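Local coordinates for protein succinate dehydrogenase subunit B (Mycolicibacterium smegmatis MC2 51, PDB 6LUM) that probably relays electrons through three iron-sulfur clusters from the flavoprotein subunit toward the membrane subunits of succinate dehydrogenase, at residues D225-C230 with E252-L257; A142-L147 with A214-D219; Q44-P49 with W65-T70. All coordinates share one frame; numbering follows the deposited sequence.

Running from the N terminus, contact 3 closes first: strand 42-47, at the margin of the five-stranded sheet, is followed by helix 56-67, whose end comes back against it in the 2Fe-2S (beta-grasp) part of the chain. Contact 2 follows and spans much more sequence, bringing the loop after helix 134-140 to helix 214-221 near its start. Contact 1 then joins the loop after that helix to the C-terminal helix 246-258. The three stand in series, none nested and none crossing. Contacts 1 and 2 touch, Leu257 and Val253 packing on Leu218, whereas contact 3 lies about 45 Å from both, centre to centre, across the chain's middle.

Contact 1: D225-C230 with E252-L257; sequences DGVWRC and EVKRAL. With F3S (Fe3-s4 cluster), chain B; PEV ((1S)-2-{[(2-aminoethoxy)(hydroxy)phosphoryl]oxy}-1-[(palmitoyloxy)methyl]ethyl stearate), chain C.
A buried, largely apolar contact joins the loop 225-230, which delivers Cys230 to the Fe3-S4 cluster, to the C-terminal helix 246-258, with Val227, Trp228 and Cys230 meeting Val253, Lys254 and Leu257. Val227 CG1 sits between the backbone N and the carbonyl carbon (chi1 78°), where it lies over the centre of the Trp228 ring and reaches Leu257 CD1 at 3.7 Å. The same CD1 also touches Trp228 CZ2 at 3.7 Å, so one methyl serves both the valine and the indole. Lys254 slides past the indole in the opposite direction, its CG 3.7 Å from Trp228 CZ3. Beyond CG its chain is extended, carrying CE past Val227 O and NZ toward Cys230. No hydrogen bond crosses between the segments; Lys254 NZ makes a long, weak ion pair with Asp98 of subunit C. Cys230 SG, anti to the backbone N (chi1 -179°), binds an iron of the cluster, FE3, at 2.1 Å. On another side of the helix Arg255 NH1 donates to the lipid phosphate oxygen O1P at 3.2 Å, and Asp23 of a second chain named subunit D forms a salt bridge with the same guanidinium. The contact thus lies between cluster and membrane subunits: Trp228 hydrogen-bonds Asn222 and meets Trp48 of one subunit D chain, while Val253 and Leu257 pack against helix 214-221.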
loop_
_atom_site.group_PDB
_atom_site.type_symbol
_atom_site.label_atom_id
_atom_site.label_comp_id
_atom_site.label_asym_id
_atom_site.label_seq_id
_atom_site.Cartn_x
_atom_site.Cartn_y
_atom_site.Cartn_z
ATOM N N ASP J 225 3.466 21.136 -3.033
ATOM C CA ASP J 225 2.218 21.857 -2.832
ATOM C C ASP J 225 1.615 21.564 -1.468
ATOM O O ASP J 225 0.398 21.557 -1.307
ATOM C CB ASP J 225 1.219 21.515 -3.928
ATOM C CG ASP J 225 0.826 20.065 -3.910
ATOM O OD1 ASP J 225 1.610 19.234 -4.409
ATOM O OD2 ASP J 225 -0.263 19.750 -3.396
ATOM N N GLY J 226 2.464 21.315 -0.484
ATOM C CA GLY J 226 2.005 21.013 0.847
ATOM C C GLY J 226 2.091 22.224 1.733
ATOM O O GLY J 226 1.524 23.264 1.418
ATOM N N VAL J 227 2.820 22.111 2.838
ATOM C CA VAL J 227 2.784 23.147 3.855
ATOM C C VAL J 227 3.826 24.224 3.614
ATOM O O VAL J 227 3.796 25.262 4.284
ATOM C CB VAL J 227 2.946 22.494 5.241
ATOM C CG1 VAL J 227 4.377 22.150 5.511
ATOM C CG2 VAL J 227 2.357 23.341 6.319
ATOM N N TRP J 228 4.730 24.028 2.662
ATOM C CA TRP J 228 5.794 24.980 2.379
ATOM C C TRP J 228 5.368 26.082 1.431
ATOM O O TRP J 228 6.175 26.964 1.141
ATOM C CB TRP J 228 7.011 24.267 1.791
ATOM C CG TRP J 228 7.483 23.112 2.580
ATOM C CD1 TRP J 228 7.513 21.826 2.182
ATOM C CD2 TRP J 228 8.002 23.133 3.906
ATOM N NE1 TRP J 228 8.008 21.036 3.174
ATOM C CE2 TRP J 228 8.315 21.822 4.248
ATOM C CE3 TRP J 228 8.221 24.136 4.842
ATOM C CZ2 TRP J 228 8.842 21.488 5.475
ATOM C CZ3 TRP J 228 8.739 23.800 6.051
ATOM C CH2 TRP J 228 9.047 22.496 6.362
ATOM N N ARG J 229 4.139 26.045 0.930
ATOM C CA ARG J 229 3.602 27.095 0.083
ATOM C C ARG J 229 2.881 28.172 0.865
ATOM O O ARG J 229 2.381 29.117 0.264
ATOM C CB ARG J 229 2.649 26.508 -0.944
ATOM C CG ARG J 229 3.307 25.602 -1.923
ATOM C CD ARG J 229 2.468 25.423 -3.157
ATOM N NE ARG J 229 2.137 26.688 -3.788
ATOM C CZ ARG J 229 1.459 26.790 -4.921
ATOM N NH1 ARG J 229 1.049 25.701 -5.540
ATOM N NH2 ARG J 229 1.187 27.976 -5.433
ATOM N N CYS J 230 2.790 28.049 2.175
ATOM C CA CYS J 230 2.207 29.106 2.976
ATOM C C CYS J 230 3.165 30.281 3.011
ATOM O O CYS J 230 4.311 30.139 3.438
ATOM C CB CYS J 230 1.918 28.601 4.383
ATOM S SG CYS J 230 1.180 29.795 5.477
ATOM N N GLU J 252 2.936 24.922 13.482
ATOM C CA GLU J 252 3.278 23.728 14.241
ATOM C C GLU J 252 3.538 22.546 13.330
ATOM O O GLU J 252 4.411 21.727 13.620
ATOM C CB GLU J 252 2.175 23.397 15.227
ATOM C CG GLU J 252 1.977 24.454 16.266
ATOM C CD GLU J 252 1.050 24.007 17.363
ATOM O OE1 GLU J 252 0.885 22.785 17.533
ATOM O OE2 GLU J 252 0.484 24.871 18.062
ATOM N N VAL J 253 2.814 22.439 12.220
ATOM C CA VAL J 253 3.130 21.372 11.274
ATOM C C VAL J 253 4.487 21.614 10.618
ATOM O O VAL J 253 5.274 20.682 10.414
ATOM C CB VAL J 253 2.014 21.228 10.231
ATOM C CG1 VAL J 253 2.398 20.201 9.214
ATOM C CG2 VAL J 253 0.730 20.834 10.901
ATOM N N LYS J 254 4.795 22.869 10.290
ATOM C CA LYS J 254 6.106 23.183 9.729
ATOM C C LYS J 254 7.223 22.821 10.691
ATOM O O LYS J 254 8.250 22.277 10.284
ATOM C CB LYS J 254 6.192 24.664 9.387
ATOM C CG LYS J 254 5.780 25.019 7.999
ATOM C CD LYS J 254 5.451 26.473 7.950
ATOM C CE LYS J 254 5.227 26.941 6.556
ATOM N NZ LYS J 254 4.961 28.386 6.575
ATOM N N ARG J 255 7.054 23.133 11.969
ATOM C CA ARG J 255 8.101 22.846 12.938
ATOM C C ARG J 255 8.202 21.361 13.231
ATOM O O ARG J 255 9.291 20.866 13.515
ATOM C CB ARG J 255 7.859 23.632 14.212
ATOM C CG ARG J 255 8.224 25.073 14.067
ATOM C CD ARG J 255 7.613 25.897 15.141
ATOM N NE ARG J 255 8.017 25.439 16.455
ATOM C CZ ARG J 255 9.102 25.861 17.082
ATOM N NH1 ARG J 255 9.890 26.746 16.508
ATOM N NH2 ARG J 255 9.400 25.393 18.279
ATOM N N ALA J 256 7.093 20.630 13.159
ATOM C CA ALA J 256 7.160 19.181 13.248
ATOM C C ALA J 256 7.862 18.565 12.056
ATOM O O ALA J 256 8.377 17.456 12.167
ATOM C CB ALA J 256 5.760 18.596 13.365
ATOM N N LEU J 257 7.866 19.239 10.911
ATOM C CA LEU J 257 8.647 18.745 9.781
ATOM C C LEU J 257 10.108 19.167 9.860
ATOM O O LEU J 257 10.978 18.448 9.365
ATOM C CB LEU J 257 8.041 19.225 8.468
ATOM C CG LEU J 257 6.859 18.439 7.929
ATOM C CD1 LEU J 257 6.224 19.185 6.803
ATOM C CD2 LEU J 257 7.319 17.099 7.458
HETATM FE FE1 F3S B . -2.788 31.522 3.089
HETATM FE FE3 F3S B . -0.425 31.027 4.936
HETATM FE FE4 F3S B . -3.146 31.626 6.090
HETATM S S1 F3S B . -0.620 31.428 2.772
HETATM S S2 F3S B . -4.276 32.457 4.399
HETATM S S3 F3S B . -2.394 30.119 4.711
HETATM S S4 F3S B . -1.105 31.712 6.912
HETATM C C43 PEV C . 18.470 44.531 13.120
HETATM C C42 PEV C . 19.316 43.278 12.905
HETATM C C41 PEV C . 18.713 42.039 13.563
HETATM C C40 PEV C . 19.257 40.741 12.974
HETATM C C39 PEV C . 19.000 39.554 13.891
HETATM C C38 PEV C . 18.240 38.430 13.201
HETATM C C37 PEV C . 18.172 37.175 14.069
HETATM C C36 PEV C . 16.777 36.925 14.628
HETATM C C35 PEV C . 16.233 35.555 14.239
HETATM C C34 PEV C . 16.730 34.452 15.163
HETATM C C33 PEV C . 15.683 33.364 15.369
HETATM C C32 PEV C . 16.047 32.433 16.517
HETATM C C31 PEV C . 14.821 32.057 17.333
HETATM O O31 PEV C . 13.901 32.798 17.331
HETATM O O2 PEV C . 14.788 30.841 18.021
HETATM C C2 PEV C . 14.580 30.821 19.407
HETATM C C1 PEV C . 13.202 30.240 19.675
HETATM O O3P PEV C . 13.327 29.060 20.407
HETATM P P PEV C . 12.017 28.076 20.416
HETATM O O1P PEV C . 11.622 27.816 18.993
HETATM O O2P PEV C . 10.896 28.766 21.140
HETATM O O4P PEV C . 12.360 26.639 21.131
HETATM C C4 PEV C . 12.237 26.529 22.518
HETATM C C5 PEV C . 12.152 25.048 22.875
HETATM N N6 PEV C . 12.665 24.825 24.212
HETATM C C3 PEV C . 14.660 32.194 20.065
HETATM O O3 PEV C . 13.622 32.267 20.995
HETATM C C11 PEV C . 13.372 33.549 21.496
HETATM O O11 PEV C . 13.126 33.699 22.645
HETATM C C12 PEV C . 13.406 34.761 20.574
HETATM C C13 PEV C . 12.913 36.013 21.290
HETATM C C14 PEV C . 12.683 37.163 20.318
HETATM C C15 PEV C . 13.740 37.187 19.222
HETATM C C16 PEV C . 14.600 38.443 19.302
HETATM C C17 PEV C . 15.480 38.620 18.073
HETATM C C18 PEV C . 15.095 39.878 17.309
HETATM C C19 PEV C . 16.159 40.286 16.298
HETATM C C20 PEV C . 16.402 41.789 16.328
HETATM C C21 PEV C . 15.247 42.565 15.706
HETATM C C22 PEV C . 15.626 44.010 15.406
HETATM C C23 PEV C . 14.873 44.556 14.200
#

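Contact 2: A142-L147 with A214-D219; sequences AVKPFL and AAERLD
Arg217 reaches from its helix with an extended chain and turns the edge of its guanidinium to the carbonyls of the loop 142-147. CG lies anti to the carbonyl carbon (chi1 -82°) and passes Val143 O at 3.4 Å before the group arrives at Lys144. There NE donates to Lys144 O over 2.8 Å. The acceptor is close to the guanidinium plane, whereas the donor is tilted 29° from the carbonyl plane. This side-chain-to-carbonyl bond ties the loop after helix 134-140 to helix 214-221 of the 4Fe-4S dicluster domain, and an inverse gamma turn centred on Pro145 follows directly on the acceptor residue. The other pair differs in character: Lys144 and Glu216 cross at about a right angle, and their salt bridge is long, with NZ 3.8 Å from Glu216 OE1. Lys144 CE lies nearer that oxygen than NZ does, in keeping with a weak bridge. The remaining nitrogen of Arg217, NH1, forms a salt bridge with Asp211, which probably helps fix the rotation of the guanidinium. Leu147 O accepts from Lys153 of subunit A, and Ala214 and Ala215 meet a chain of subunit D. Within the chain, helix 196-206 packs against both Val143 and Arg217.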
loop_
_atom_site.group_PDB
_atom_site.type_symbol
_atom_site.label_atom_id
_atom_site.label_comp_id
_atom_site.label_asym_id
_atom_site.label_seq_id
_atom_site.Cartn_x
_atom_site.Cartn_y
_atom_site.Cartn_z
ATOM N N ALA J 142 -7.979 14.148 1.295
ATOM C CA ALA J 142 -6.743 13.721 0.670
ATOM C C ALA J 142 -5.586 13.757 1.638
ATOM O O ALA J 142 -4.509 13.258 1.308
ATOM C CB ALA J 142 -6.408 14.593 -0.545
ATOM N N VAL J 143 -5.771 14.349 2.814
ATOM C CA VAL J 143 -4.822 14.258 3.905
ATOM C C VAL J 143 -5.135 13.081 4.812
ATOM O O VAL J 143 -4.587 12.989 5.910
ATOM C CB VAL J 143 -4.785 15.567 4.703
ATOM C CG1 VAL J 143 -4.439 16.720 3.796
ATOM C CG2 VAL J 143 -6.114 15.807 5.371
ATOM N N LYS J 144 -6.009 12.181 4.375
ATOM C CA LYS J 144 -6.492 11.044 5.146
ATOM C C LYS J 144 -6.998 11.499 6.505
ATOM O O LYS J 144 -6.364 11.222 7.528
ATOM C CB LYS J 144 -5.395 10.002 5.319
ATOM C CG LYS J 144 -5.017 9.284 4.045
ATOM C CD LYS J 144 -4.256 8.021 4.367
ATOM C CE LYS J 144 -3.349 8.228 5.563
ATOM N NZ LYS J 144 -3.129 6.966 6.309
ATOM N N PRO J 145 -8.120 12.178 6.558
ATOM C CA PRO J 145 -8.610 12.770 7.805
ATOM C C PRO J 145 -9.392 11.804 8.683
ATOM O O PRO J 145 -10.462 12.126 9.184
ATOM C CB PRO J 145 -9.507 13.902 7.300
ATOM C CG PRO J 145 -10.076 13.340 6.075
ATOM C CD PRO J 145 -9.019 12.490 5.437
ATOM N N PHE J 146 -8.850 10.607 8.876
ATOM C CA PHE J 146 -9.486 9.612 9.722
ATOM C C PHE J 146 -8.425 8.909 10.545
ATOM O O PHE J 146 -7.249 8.888 10.189
ATOM C CB PHE J 146 -10.279 8.601 8.905
ATOM C CG PHE J 146 -9.606 8.184 7.642
ATOM C CD1 PHE J 146 -8.611 7.237 7.657
ATOM C CD2 PHE J 146 -9.981 8.724 6.438
ATOM C CE1 PHE J 146 -8.005 6.848 6.500
ATOM C CE2 PHE J 146 -9.371 8.336 5.279
ATOM C CZ PHE J 146 -8.384 7.398 5.311
ATOM N N LEU J 147 -8.853 8.330 11.655
ATOM C CA LEU J 147 -7.924 7.657 12.548
ATOM C C LEU J 147 -7.525 6.317 11.952
ATOM O O LEU J 147 -8.370 5.438 11.767
ATOM C CB LEU J 147 -8.561 7.454 13.916
ATOM C CG LEU J 147 -7.612 7.471 15.104
ATOM C CD1 LEU J 147 -7.352 8.896 15.509
ATOM C CD2 LEU J 147 -8.175 6.685 16.251
ATOM N N ALA J 214 0.755 9.256 11.508
ATOM C CA ALA J 214 1.297 10.603 11.604
ATOM C C ALA J 214 2.416 10.814 10.602
ATOM O O ALA J 214 2.472 11.850 9.935
ATOM C CB ALA J 214 1.798 10.871 13.016
ATOM N N ALA J 215 3.311 9.837 10.471
ATOM C CA ALA J 215 4.428 9.979 9.546
ATOM C C ALA J 215 3.951 10.009 8.101
ATOM O O ALA J 215 4.494 10.755 7.280
ATOM C CB ALA J 215 5.422 8.849 9.761
ATOM N N GLU J 216 2.918 9.233 7.774
ATOM C CA GLU J 216 2.423 9.221 6.405
ATOM C C GLU J 216 1.706 10.523 6.068
ATOM O O GLU J 216 1.824 11.038 4.951
ATOM C CB GLU J 216 1.490 8.031 6.198
ATOM C CG GLU J 216 1.408 7.575 4.757
ATOM C CD GLU J 216 0.503 8.425 3.910
ATOM O OE1 GLU J 216 -0.470 8.972 4.459
ATOM O OE2 GLU J 216 0.768 8.551 2.694
ATOM N N ARG J 217 0.969 11.081 7.025
ATOM C CA ARG J 217 0.352 12.382 6.799
ATOM C C ARG J 217 1.404 13.468 6.649
ATOM O O ARG J 217 1.316 14.308 5.747
ATOM C CB ARG J 217 -0.601 12.719 7.938
ATOM C CG ARG J 217 -1.953 12.086 7.799
ATOM C CD ARG J 217 -2.811 12.390 8.983
ATOM N NE ARG J 217 -3.965 11.516 8.998
ATOM C CZ ARG J 217 -4.060 10.428 9.743
ATOM N NH1 ARG J 217 -3.075 10.089 10.550
ATOM N NH2 ARG J 217 -5.148 9.685 9.683
ATOM N N LEU J 218 2.411 13.465 7.525
ATOM C CA LEU J 218 3.485 14.440 7.419
ATOM C C LEU J 218 4.219 14.298 6.102
ATOM O O LEU J 218 4.734 15.282 5.571
ATOM C CB LEU J 218 4.454 14.284 8.584
ATOM C CG LEU J 218 4.031 14.886 9.917
ATOM C CD1 LEU J 218 4.983 14.461 10.987
ATOM C CD2 LEU J 218 3.987 16.383 9.837
ATOM N N ASP J 219 4.266 13.094 5.553
ATOM C CA ASP J 219 4.860 12.909 4.244
ATOM C C ASP J 219 3.948 13.388 3.129
ATOM O O ASP J 219 4.435 13.720 2.046
ATOM C CB ASP J 219 5.195 11.437 4.039
ATOM C CG ASP J 219 6.174 11.215 2.915
ATOM O OD1 ASP J 219 6.646 12.212 2.331
ATOM O OD2 ASP J 219 6.471 10.040 2.610
#

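Contact 3: Q44-P49 with W65-T70; sequences QSFRVP and WYLDGT
Within the 2Fe-2S domain, the margin of the mixed sheet meets the end of the helix that follows it: strand 42-47 with the C-terminal turn of helix 56-67. Leu67 bridges to the strand through a single methyl. Its CD1 meets Val48 CG1 at 3.7 Å and lies somewhat farther from Phe46 CB and Arg47 O; the Val48 and Leu67 side chains meet at a slant. Phe46 has its CG anti to the carbonyl carbon (chi1 -58°) and brings its ring edge to the carboxylate of Asp68, CZ lying 3.3 Å from OD2. That oxygen is near the ring plane, although ring and carboxylate planes are 53° apart. The edge hydrogens of a phenyl ring carry slight positive charge, so this approach is probably favourable. The two carboxylate oxygens have separate work. OD2 forms a salt bridge with Arg32 of the neighbouring strand 27-32, while OD1 accepts from Thr70 N at 3.2 Å, met from above the carboxylate plane, closing an Asx turn, and from Gly69 N in a weak bond. An alanine at Asp68 would probably leave Arg32 without this charge partner, Thr70 N without its acceptor, and the turn less firmly held. Val48 also packs on Leu59 and Val63 of the same helix. A helix packed beside a mixed sheet in this way recalls the beta-grasp fold of plant-type 2Fe-2S ferredoxins.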
loop_
_atom_site.group_PDB
_atom_site.type_symbol
_atom_site.label_atom_id
_atom_site.label_comp_id
_atom_site.label_asym_id
_atom_site.label_seq_id
_atom_site.Cartn_x
_atom_site.Cartn_y
_atom_site.Cartn_z
ATOM N N GLN J 44 -26.639 43.360 -8.868
ATOM C CA GLN J 44 -28.038 43.743 -8.752
ATOM C C GLN J 44 -28.267 44.310 -7.367
ATOM O O GLN J 44 -27.851 43.713 -6.374
ATOM C CB GLN J 44 -28.970 42.557 -9.003
ATOM C CG GLN J 44 -30.434 42.933 -8.993
ATOM C CD GLN J 44 -31.198 42.275 -10.104
ATOM O OE1 GLN J 44 -30.616 41.621 -10.966
ATOM N NE2 GLN J 44 -32.511 42.447 -10.103
ATOM N N SER J 45 -28.928 45.455 -7.300
ATOM C CA SER J 45 -29.099 46.178 -6.051
ATOM C C SER J 45 -30.535 46.069 -5.577
ATOM O O SER J 45 -31.466 46.352 -6.336
ATOM C CB SER J 45 -28.707 47.642 -6.210
ATOM O OG SER J 45 -28.970 48.368 -5.027
ATOM N N PHE J 46 -30.700 45.677 -4.316
ATOM C CA PHE J 46 -31.992 45.544 -3.662
ATOM C C PHE J 46 -32.062 46.484 -2.472
ATOM O O PHE J 46 -31.041 46.829 -1.881
ATOM C CB PHE J 46 -32.221 44.125 -3.175
ATOM C CG PHE J 46 -32.151 43.096 -4.250
ATOM C CD1 PHE J 46 -30.994 42.385 -4.468
ATOM C CD2 PHE J 46 -33.249 42.823 -5.033
ATOM C CE1 PHE J 46 -30.933 41.433 -5.448
ATOM C CE2 PHE J 46 -33.187 41.870 -6.011
ATOM C CZ PHE J 46 -32.028 41.176 -6.217
ATOM N N ARG J 47 -33.272 46.876 -2.100
ATOM C CA ARG J 47 -33.484 47.731 -0.942
ATOM C C ARG J 47 -34.394 47.021 0.043
ATOM O O ARG J 47 -35.564 46.772 -0.259
ATOM C CB ARG J 47 -34.086 49.073 -1.346
ATOM C CG ARG J 47 -34.522 49.910 -0.166
ATOM C CD ARG J 47 -34.906 51.299 -0.608
ATOM N NE ARG J 47 -33.874 51.875 -1.459
ATOM C CZ ARG J 47 -32.834 52.560 -1.003
ATOM N NH1 ARG J 47 -31.936 53.049 -1.846
ATOM N NH2 ARG J 47 -32.696 52.762 0.299
ATOM N N VAL J 48 -33.864 46.711 1.220
ATOM C CA VAL J 48 -34.582 45.921 2.213
ATOM C C VAL J 48 -34.538 46.640 3.553
ATOM O O VAL J 48 -33.592 47.390 3.816
ATOM C CB VAL J 48 -33.980 44.516 2.326
ATOM C CG1 VAL J 48 -34.060 43.815 1.008
ATOM C CG2 VAL J 48 -32.551 44.605 2.766
ATOM N N PRO J 49 -35.519 46.449 4.429
ATOM C CA PRO J 49 -35.465 47.092 5.741
ATOM C C PRO J 49 -34.593 46.310 6.704
ATOM O O PRO J 49 -34.538 45.081 6.663
ATOM C CB PRO J 49 -36.927 47.085 6.191
ATOM C CG PRO J 49 -37.473 45.893 5.557
ATOM C CD PRO J 49 -36.796 45.755 4.226
ATOM N N TRP J 65 -37.536 35.848 -0.337
ATOM C CA TRP J 65 -38.957 35.590 -0.177
ATOM C C TRP J 65 -39.788 36.605 -0.941
ATOM O O TRP J 65 -40.635 36.231 -1.758
ATOM C CB TRP J 65 -39.333 35.593 1.304
ATOM C CG TRP J 65 -38.726 34.476 2.069
ATOM C CD1 TRP J 65 -38.144 33.360 1.562
ATOM C CD2 TRP J 65 -38.632 34.366 3.485
ATOM N NE1 TRP J 65 -37.691 32.560 2.572
ATOM C CE2 TRP J 65 -37.979 33.158 3.766
ATOM C CE3 TRP J 65 -39.034 35.174 4.545
ATOM C CZ2 TRP J 65 -37.719 32.742 5.056
ATOM C CZ3 TRP J 65 -38.777 34.758 5.822
ATOM C CH2 TRP J 65 -38.129 33.554 6.070
ATOM N N TYR J 66 -39.552 37.895 -0.713
ATOM C CA TYR J 66 -40.477 38.893 -1.232
ATOM C C TYR J 66 -40.049 39.458 -2.585
ATOM O O TYR J 66 -40.770 39.304 -3.575
ATOM C CB TYR J 66 -40.652 39.994 -0.190
ATOM C CG TYR J 66 -41.107 39.431 1.126
ATOM C CD1 TYR J 66 -40.223 39.254 2.166
ATOM C CD2 TYR J 66 -42.415 39.044 1.316
ATOM C CE1 TYR J 66 -40.629 38.728 3.365
ATOM C CE2 TYR J 66 -42.834 38.515 2.511
ATOM C CZ TYR J 66 -41.936 38.360 3.531
ATOM O OH TYR J 66 -42.345 37.833 4.731
ATOM N N LEU J 67 -38.884 40.095 -2.659
ATOM C CA LEU J 67 -38.538 40.819 -3.878
ATOM C C LEU J 67 -38.134 39.874 -5.002
ATOM O O LEU J 67 -38.805 39.793 -6.033
ATOM C CB LEU J 67 -37.413 41.813 -3.598
ATOM C CG LEU J 67 -37.485 42.578 -2.285
ATOM C CD1 LEU J 67 -36.165 43.232 -2.006
ATOM C CD2 LEU J 67 -38.580 43.604 -2.334
ATOM N N ASP J 68 -37.032 39.160 -4.819
ATOM C CA ASP J 68 -36.523 38.211 -5.799
ATOM C C ASP J 68 -37.044 36.816 -5.506
ATOM O O ASP J 68 -38.141 36.659 -4.964
ATOM C CB ASP J 68 -35.000 38.214 -5.864
ATOM C CG ASP J 68 -34.495 38.000 -7.272
ATOM O OD1 ASP J 68 -35.178 37.293 -8.034
ATOM O OD2 ASP J 68 -33.432 38.543 -7.629
ATOM N N GLY J 69 -36.288 35.798 -5.893
ATOM C CA GLY J 69 -36.753 34.434 -5.799
ATOM C C GLY J 69 -36.033 33.548 -6.780
ATOM O O GLY J 69 -36.177 32.325 -6.755
ATOM N N THR J 70 -35.228 34.160 -7.635
ATOM C CA THR J 70 -34.178 33.441 -8.333
ATOM C C THR J 70 -32.901 33.365 -7.502
ATOM O O THR J 70 -32.000 32.593 -7.835
ATOM C CB THR J 70 -33.899 34.117 -9.681
ATOM O OG1 THR J 70 -35.135 34.302 -10.378
ATOM C CG2 THR J 70 -33.007 33.256 -10.549
#